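Local coordinates for alpha-catenin-like protein hmp-1 (Caenorhabditis elegans, PDB 5H5M), which is a component of the cadherin-catenin complex at adherens junctions and is required for cell migration during body enclosure and cell shape changes during body elongation, at residues Gln153-Ala156 with Asn157-Ser161; Gln180-Ala183 with Ala184-Lys188; Glu19-Pro22 with Ala23-Arg26. All coordinates share one frame; numbering follows the deposited sequence.

Interaction 1: residues Gln153-Ala156 with Asn157-Ser161; sequences QEHA and NEIVS
Gln-153 and Asn-157 face each other one turn apart on helix 142-166, in one of the helical bundles that build the M domain of this vinculin/alpha-catenin family protein. Asn-157 is gripped twice. Its backbone N donates to Gln-153 O at 2.9 Å, and its side-chain OD1 accepts from Gln-153 NE2 at 3.0 Å. The second bond lies almost in the amide plane of Gln-153, but it reaches OD1 tilted from the plane of the Asn-157 carbonyl, and the two amides are turned 44° against each other. Gln-153 gets there by bending: CG is anti to the backbone N (chi1 178°), and the kink at chi2 (66°) folds the amide along the helix toward Asn-157. An alanine here would remove the NE2 donor and probably leave Asn-157 OD1 without this mate and its amide freer to turn, while also thinning the packing on Ala-190 and Pro-191 of helix 173-202. Glu-158 continues the i to i+4 bonding, its N bonded to Glu-154 O at 3.1 Å, and Ile-159 N follows with His-155 O. At Ile-159 the side-chain contact becomes apolar, for CG2 lies over one face of the His-155 ring, 4.1 Å from CE1. The other branch, CG1, rests against Ala-156 O, and Trp-220 of helix 207-233 packs on both Ala-156 and Ile-159. Val-160 N bonds to Ala-156 O, and Val-160 CG2 lies 3.2 Å from the same Ala-156 O.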
loop_
_atom_site.group_PDB
_atom_site.type_symbol
_atom_site.label_atom_id
_atom_site.label_comp_id
_atom_site.label_asym_id
_atom_site.label_seq_id
_atom_site.Cartn_x
_atom_site.Cartn_y
_atom_site.Cartn_z
ATOM N N GLN A 153 13.822 -13.503 0.036
ATOM C CA GLN A 153 13.506 -13.653 -1.380
ATOM C C GLN A 153 12.017 -13.428 -1.632
ATOM O O GLN A 153 11.638 -12.760 -2.595
ATOM C CB GLN A 153 13.925 -15.034 -1.888
ATOM C CG GLN A 153 13.583 -15.289 -3.348
ATOM C CD GLN A 153 14.361 -14.394 -4.302
ATOM O OE1 GLN A 153 15.591 -14.365 -4.281
ATOM N NE2 GLN A 153 13.642 -13.657 -5.139
ATOM N N GLU A 154 11.181 -13.978 -0.755
ATOM C CA GLU A 154 9.735 -13.791 -0.851
ATOM C C GLU A 154 9.358 -12.324 -0.655
ATOM O O GLU A 154 8.464 -11.808 -1.324
ATOM C CB GLU A 154 9.008 -14.670 0.170
ATOM C CG GLU A 154 9.151 -16.159 -0.101
ATOM C CD GLU A 154 8.436 -17.021 0.923
ATOM O OE1 GLU A 154 7.869 -16.461 1.887
ATOM O OE2 GLU A 154 8.444 -18.260 0.765
ATOM N N HIS A 155 10.046 -11.665 0.272
ATOM C CA HIS A 155 9.891 -10.230 0.493
ATOM C C HIS A 155 10.272 -9.453 -0.767
ATOM O O HIS A 155 9.607 -8.485 -1.140
ATOM C CB HIS A 155 10.750 -9.793 1.686
ATOM C CG HIS A 155 10.989 -8.317 1.766
ATOM N ND1 HIS A 155 10.082 -7.441 2.321
ATOM C CD2 HIS A 155 12.048 -7.566 1.376
ATOM C CE1 HIS A 155 10.568 -6.213 2.265
ATOM N NE2 HIS A 155 11.758 -6.262 1.694
ATOM N N ALA A 156 11.344 -9.893 -1.420
ATOM C CA ALA A 156 11.795 -9.286 -2.670
ATOM C C ALA A 156 10.754 -9.448 -3.780
ATOM O O ALA A 156 10.482 -8.502 -4.516
ATOM C CB ALA A 156 13.120 -9.887 -3.098
ATOM N N ASN A 157 10.181 -10.644 -3.894
ATOM C CA ASN A 157 9.133 -10.900 -4.878
ATOM C C ASN A 157 7.933 -9.978 -4.692
ATOM O O ASN A 157 7.342 -9.513 -5.666
ATOM C CB ASN A 157 8.662 -12.354 -4.809
ATOM C CG ASN A 157 9.767 -13.342 -5.111
ATOM O OD1 ASN A 157 10.806 -12.981 -5.660
ATOM N ND2 ASN A 157 9.540 -14.606 -4.763
ATOM N N GLU A 158 7.577 -9.719 -3.438
ATOM C CA GLU A 158 6.427 -8.875 -3.141
ATOM C C GLU A 158 6.655 -7.426 -3.574
ATOM O O GLU A 158 5.831 -6.860 -4.295
ATOM C CB GLU A 158 6.088 -8.929 -1.652
ATOM C CG GLU A 158 4.777 -8.239 -1.299
ATOM C CD GLU A 158 4.439 -8.333 0.181
ATOM O OE1 GLU A 158 5.232 -8.929 0.943
ATOM O OE2 GLU A 158 3.378 -7.807 0.581
ATOM N N ILE A 159 7.767 -6.825 -3.154
ATOM C CA ILE A 159 7.994 -5.416 -3.470
ATOM C C ILE A 159 8.165 -5.220 -4.971
ATOM O O ILE A 159 7.802 -4.177 -5.504
ATOM C CB ILE A 159 9.225 -4.824 -2.733
ATOM C CG1 ILE A 159 10.510 -5.565 -3.097
ATOM C CG2 ILE A 159 9.006 -4.826 -1.226
ATOM C CD1 ILE A 159 11.767 -4.838 -2.654
ATOM N N VAL A 160 8.696 -6.231 -5.652
ATOM C CA VAL A 160 8.846 -6.167 -7.099
ATOM C C VAL A 160 7.477 -6.211 -7.770
ATOM O O VAL A 160 7.160 -5.377 -8.617
ATOM C CB VAL A 160 9.731 -7.318 -7.631
ATOM C CG1 VAL A 160 9.541 -7.495 -9.132
ATOM C CG2 VAL A 160 11.199 -7.052 -7.302
ATOM N N SER A 161 6.667 -7.182 -7.366
ATOM C CA SER A 161 5.323 -7.351 -7.900
ATOM C C SER A 161 4.440 -6.133 -7.639
ATOM O O SER A 161 3.732 -5.668 -8.532
ATOM C CB SER A 161 4.677 -8.601 -7.302
ATOM O OG SER A 161 3.321 -8.709 -7.692
#

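Interaction 2: residues Gln180-Ala183 with Ala184-Lys188; sequences QHTA and AQLEK
Thr-182 and Leu-186 stand one turn apart on helix 173-202, a long alpha-helix of the M-domain bundle, and both pack toward helix 207-233. Four consecutive i to i+4 bonds, 2.9 to 3.1 Å long, join the two halves of the segment: Ala-184 N to Gln-180 O, Gln-185 N to His-181 O, Leu-186 N to Thr-182 O and Glu-187 N to Ala-183 O. Each carbonyl of residues 180-183 is therefore paired with an amide N-H of the following turn, and this regular supply satisfies the carbonyls of the buried Thr-182 and Ala-183 and the N-H of the buried Leu-186. The polar ends of the side chains look elsewhere. The Thr-182 hydroxyl OG1 bonds to Val-178 O and His-181 ND1 to Ser-177 O, so both reach back to carbonyls of the preceding turn; Glu-187 OE1 instead crosses to helix 142-166, where it forms a salt bridge with Arg-164. The other branch of Thr-182, the methyl CG2, comes within 4.3 Å of Leu-186 CD1. Leu-186 itself also lies against Trp-220 and the chain of Lys-223. Its CG is anti to the carbonyl carbon (chi1 -76°), which lays the branch back along the helix toward the preceding turn. Ala-184 meets Arg-164 of helix 142-166, while Gln-185, beside Lys-223 of helix 207-233, turns its CG back over His-181 O. Aliphatic carbons thus lie beside carbonyls that already hold an amide: Leu-186 CG is 3.5 Å from Thr-182 O, and Gln-185 CG is 3.3 Å from His-181 O.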
loop_
_atom_site.group_PDB
_atom_site.type_symbol
_atom_site.label_atom_id
_atom_site.label_comp_id
_atom_site.label_asym_id
_atom_site.label_seq_id
_atom_site.Cartn_x
_atom_site.Cartn_y
_atom_site.Cartn_z
ATOM N N GLN A 180 9.943 0.855 -12.964
ATOM C CA GLN A 180 10.043 -0.422 -13.660
ATOM C C GLN A 180 11.492 -0.888 -13.792
ATOM O O GLN A 180 11.783 -2.071 -13.608
ATOM C CB GLN A 180 9.380 -0.336 -15.034
ATOM C CG GLN A 180 7.862 -0.305 -14.949
ATOM C CD GLN A 180 7.193 -0.114 -16.289
ATOM O OE1 GLN A 180 7.752 0.500 -17.196
ATOM N NE2 GLN A 180 5.978 -0.637 -16.418
ATOM N N HIS A 181 12.400 0.036 -14.106
ATOM C CA HIS A 181 13.819 -0.299 -14.194
ATOM C C HIS A 181 14.371 -0.733 -12.837
ATOM O O HIS A 181 15.107 -1.720 -12.738
ATOM C CB HIS A 181 14.634 0.880 -14.730
ATOM C CG HIS A 181 14.398 1.172 -16.182
ATOM N ND1 HIS A 181 13.344 1.942 -16.626
ATOM C CD2 HIS A 181 15.077 0.787 -17.286
ATOM C CE1 HIS A 181 13.390 2.025 -17.944
ATOM N NE2 HIS A 181 14.430 1.333 -18.371
ATOM N N THR A 182 13.997 0.003 -11.796
ATOM C CA THR A 182 14.441 -0.293 -10.441
ATOM C C THR A 182 13.906 -1.642 -9.975
ATOM O O THR A 182 14.621 -2.412 -9.336
ATOM C CB THR A 182 14.002 0.809 -9.459
ATOM O OG1 THR A 182 14.433 2.085 -9.949
ATOM C CG2 THR A 182 14.594 0.567 -8.076
ATOM N N ALA A 183 12.655 -1.936 -10.317
ATOM C CA ALA A 183 12.046 -3.213 -9.952
ATOM C C ALA A 183 12.776 -4.383 -10.611
ATOM O O ALA A 183 13.032 -5.403 -9.967
ATOM C CB ALA A 183 10.574 -3.230 -10.327
ATOM N N ALA A 184 13.121 -4.226 -11.887
ATOM C CA ALA A 184 13.851 -5.263 -12.615
ATOM C C ALA A 184 15.256 -5.473 -12.044
ATOM O O ALA A 184 15.774 -6.591 -12.048
ATOM C CB ALA A 184 13.931 -4.918 -14.098
ATOM N N GLN A 185 15.871 -4.395 -11.563
ATOM C CA GLN A 185 17.198 -4.488 -10.962
ATOM C C GLN A 185 17.147 -5.203 -9.612
ATOM O O GLN A 185 18.020 -6.012 -9.299
ATOM C CB GLN A 185 17.821 -3.099 -10.803
ATOM C CG GLN A 185 18.299 -2.493 -12.111
ATOM C CD GLN A 185 18.891 -1.109 -11.934
ATOM O OE1 GLN A 185 18.181 -0.106 -11.990
ATOM N NE2 GLN A 185 20.201 -1.047 -11.723
ATOM N N LEU A 186 16.119 -4.908 -8.821
ATOM C CA LEU A 186 15.926 -5.577 -7.538
ATOM C C LEU A 186 15.625 -7.058 -7.735
ATOM O O LEU A 186 16.117 -7.908 -6.993
ATOM C CB LEU A 186 14.800 -4.909 -6.747
ATOM C CG LEU A 186 15.168 -3.575 -6.093
ATOM C CD1 LEU A 186 13.926 -2.838 -5.609
ATOM C CD2 LEU A 186 16.121 -3.811 -4.942
ATOM N N GLU A 187 14.815 -7.356 -8.744
ATOM C CA GLU A 187 14.481 -8.731 -9.093
ATOM C C GLU A 187 15.738 -9.517 -9.470
ATOM O O GLU A 187 15.862 -10.709 -9.179
ATOM C CB GLU A 187 13.475 -8.744 -10.242
ATOM C CG GLU A 187 13.091 -10.120 -10.747
ATOM C CD GLU A 187 12.070 -10.047 -11.866
ATOM O OE1 GLU A 187 12.365 -9.410 -12.901
ATOM O OE2 GLU A 187 10.969 -10.614 -11.705
ATOM N N LYS A 188 16.668 -8.827 -10.118
ATOM C CA LYS A 188 17.945 -9.402 -10.510
ATOM C C LYS A 188 18.874 -9.582 -9.306
ATOM O O LYS A 188 19.516 -10.619 -9.143
ATOM C CB LYS A 188 18.598 -8.506 -11.562
ATOM C CG LYS A 188 19.993 -8.897 -11.990
ATOM C CD LYS A 188 20.516 -7.902 -13.016
ATOM C CE LYS A 188 19.494 -7.675 -14.124
ATOM N NZ LYS A 188 19.854 -6.525 -15.002
#

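Interaction 3: residues Glu19-Pro22 with Ala23-Arg26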
loop_
_atom_site.group_PDB
_atom_site.type_symbol
_atom_site.label_atom_id
_atom_site.label_comp_id
_atom_site.label_asym_id
_atom_site.label_seq_id
_atom_site.Cartn_x
_atom_site.Cartn_y
_atom_site.Cartn_z
ATOM N N GLU A 19 -18.129 12.611 -23.547
ATOM C CA GLU A 19 -18.632 13.959 -23.773
ATOM C C GLU A 19 -18.551 14.310 -25.253
ATOM O O GLU A 19 -17.562 14.874 -25.720
ATOM C CB GLU A 19 -17.856 14.974 -22.934
ATOM C CG GLU A 19 -18.146 14.875 -21.447
ATOM C CD GLU A 19 -17.308 15.827 -20.619
ATOM O OE1 GLU A 19 -16.179 16.154 -21.044
ATOM O OE2 GLU A 19 -17.781 16.251 -19.543
ATOM N N ILE A 20 -19.602 13.957 -25.985
ATOM C CA ILE A 20 -19.682 14.219 -27.414
ATOM C C ILE A 20 -20.778 15.241 -27.678
ATOM O O ILE A 20 -21.764 15.295 -26.945
ATOM C CB ILE A 20 -19.983 12.930 -28.208
ATOM C CG1 ILE A 20 -19.188 11.751 -27.643
ATOM C CG2 ILE A 20 -19.699 13.121 -29.692
ATOM C CD1 ILE A 20 -19.610 10.407 -28.203
ATOM N N ASP A 21 -20.600 16.061 -28.708
ATOM C CA ASP A 21 -21.680 16.921 -29.170
ATOM C C ASP A 21 -22.837 16.032 -29.613
ATOM O O ASP A 21 -22.667 15.199 -30.502
ATOM C CB ASP A 21 -21.213 17.824 -30.314
ATOM C CG ASP A 21 -22.349 18.614 -30.940
ATOM O OD1 ASP A 21 -23.253 19.060 -30.205
ATOM O OD2 ASP A 21 -22.337 18.792 -32.175
ATOM N N PRO A 22 -24.007 16.185 -28.969
ATOM C CA PRO A 22 -25.201 15.378 -29.252
ATOM C C PRO A 22 -25.540 15.294 -30.740
ATOM O O PRO A 22 -26.066 14.275 -31.185
ATOM C CB PRO A 22 -26.298 16.113 -28.484
ATOM C CG PRO A 22 -25.580 16.699 -27.319
ATOM C CD PRO A 22 -24.233 17.115 -27.848
ATOM N N ALA A 23 -25.229 16.342 -31.495
ATOM C CA ALA A 23 -25.467 16.346 -32.935
ATOM C C ALA A 23 -24.458 15.472 -33.676
ATOM O O ALA A 23 -24.708 15.046 -34.802
ATOM C CB ALA A 23 -25.428 17.769 -33.474
ATOM N N HIS A 24 -23.321 15.204 -33.039
ATOM C CA HIS A 24 -22.259 14.414 -33.658
ATOM C C HIS A 24 -22.379 12.917 -33.381
ATOM O O HIS A 24 -21.789 12.107 -34.095
ATOM C CB HIS A 24 -20.884 14.897 -33.184
ATOM C CG HIS A 24 -20.465 16.208 -33.771
ATOM N ND1 HIS A 24 -19.218 16.754 -33.553
ATOM C CD2 HIS A 24 -21.124 17.083 -34.566
ATOM C CE1 HIS A 24 -19.127 17.908 -34.190
ATOM N NE2 HIS A 24 -20.272 18.131 -34.812
ATOM N N TYR A 25 -23.126 12.557 -32.342
ATOM C CA TYR A 25 -23.239 11.159 -31.932
ATOM C C TYR A 25 -23.778 10.270 -33.051
ATOM O O TYR A 25 -24.792 10.581 -33.677
ATOM C CB TYR A 25 -24.133 11.028 -30.696
ATOM C CG TYR A 25 -24.270 9.604 -30.198
ATOM C CD1 TYR A 25 -23.377 9.082 -29.267
ATOM C CD2 TYR A 25 -25.287 8.778 -30.665
ATOM C CE1 TYR A 25 -23.499 7.781 -28.813
ATOM C CE2 TYR A 25 -25.411 7.480 -30.221
ATOM C CZ TYR A 25 -24.518 6.986 -29.293
ATOM O OH TYR A 25 -24.647 5.691 -28.848
ATOM N N ARG A 26 -23.086 9.161 -33.292
ATOM C CA ARG A 26 -23.506 8.177 -34.282
ATOM C C ARG A 26 -23.526 6.787 -33.652
ATOM O O ARG A 26 -22.487 6.278 -33.232
ATOM C CB ARG A 26 -22.574 8.196 -35.494
ATOM C CG ARG A 26 -22.336 9.575 -36.082
ATOM C CD ARG A 26 -21.082 9.590 -36.939
ATOM N NE ARG A 26 -21.228 8.770 -38.137
ATOM C CZ ARG A 26 -20.218 8.414 -38.923
ATOM N NH1 ARG A 26 -18.982 8.797 -38.630
ATOM N NH2 ARG A 26 -20.442 7.670 -39.999
#
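Asp-21 and His-24 close a type I beta turn, with Pro-22 and Ala-23 at its two central positions, in the loop that joins helix 6-17 to helix 27-49. His-24 N donates to Asp-21 O at 2.6 Å, approaching from well above the carbonyl plane, and the same oxygen takes a second, weak bond from Tyr-25 N at 3.3 Å. The Asp-21 side chain folds over the turn it opens. Its CB sits above the His-24 ring in a CH-pi contact, 4.1 Å from the centroid and 21° off the ring normal. CG is anti to the backbone N (chi1 173°), which carries the carboxylate forward over Ala-23 and His-24; CG itself has Ala-23 N as its nearest neighbour across the turn. Of the two oxygens, OD1 also faces Ala-23 N, at 3.6 Å, while OD2 reaches the methyl of Ala-23 at 3.5 Å and hangs over the rim of the imidazole, 3.2 Å from His-24 CD2. The carboxylate stands steeply to the ring, the two planes 71° apart.

Elsewhere in the loop, Ile-20 CG2 touches His-24 CB, and Ile-20 CD1 meets the edge of the Tyr-25 ring, 4.1 Å from Tyr-25 CD1. Tyr-25 is held from outside the turn, its ring stacked with that of Tyr-80 and its OH bonded to Glu-81; Tyr-80 OH also bonds to Ile-20 N, so Tyr-80 contacts both the Ile-20 backbone and the Tyr-25 ring. Lying over the ring face, OD2 makes no hydrogen bond to the imidazole: the backbone closes the turn, while the carboxylate adds packing and, should the histidine be protonated, probably some electrostatic attraction.

In the fold
Interactions 1 and 2 lie on successive helices of one bundle, 142-166 and 173-202, and they touch: Val-160 CG2 packs 3.6 Å from Ala-183 O, and the methyls of Ile-159 and Leu-186 meet. Both are partly buried, with Ala-156, Ile-159, Thr-182 and Leu-186 turned to helix 207-233 and Val-160 packed between the two helices. Interaction 1 adds an amide-to-amide bond within its helix, whereas in interaction 2 two side chains bond to backbone carbonyls one turn earlier and Glu-187 bridges to the neighbouring helix. Interaction 3 is a surface contact about 45 Å or more, centre to centre, from either; there a turn with aromatic packing, between two other helices, replaces regular helical bonding.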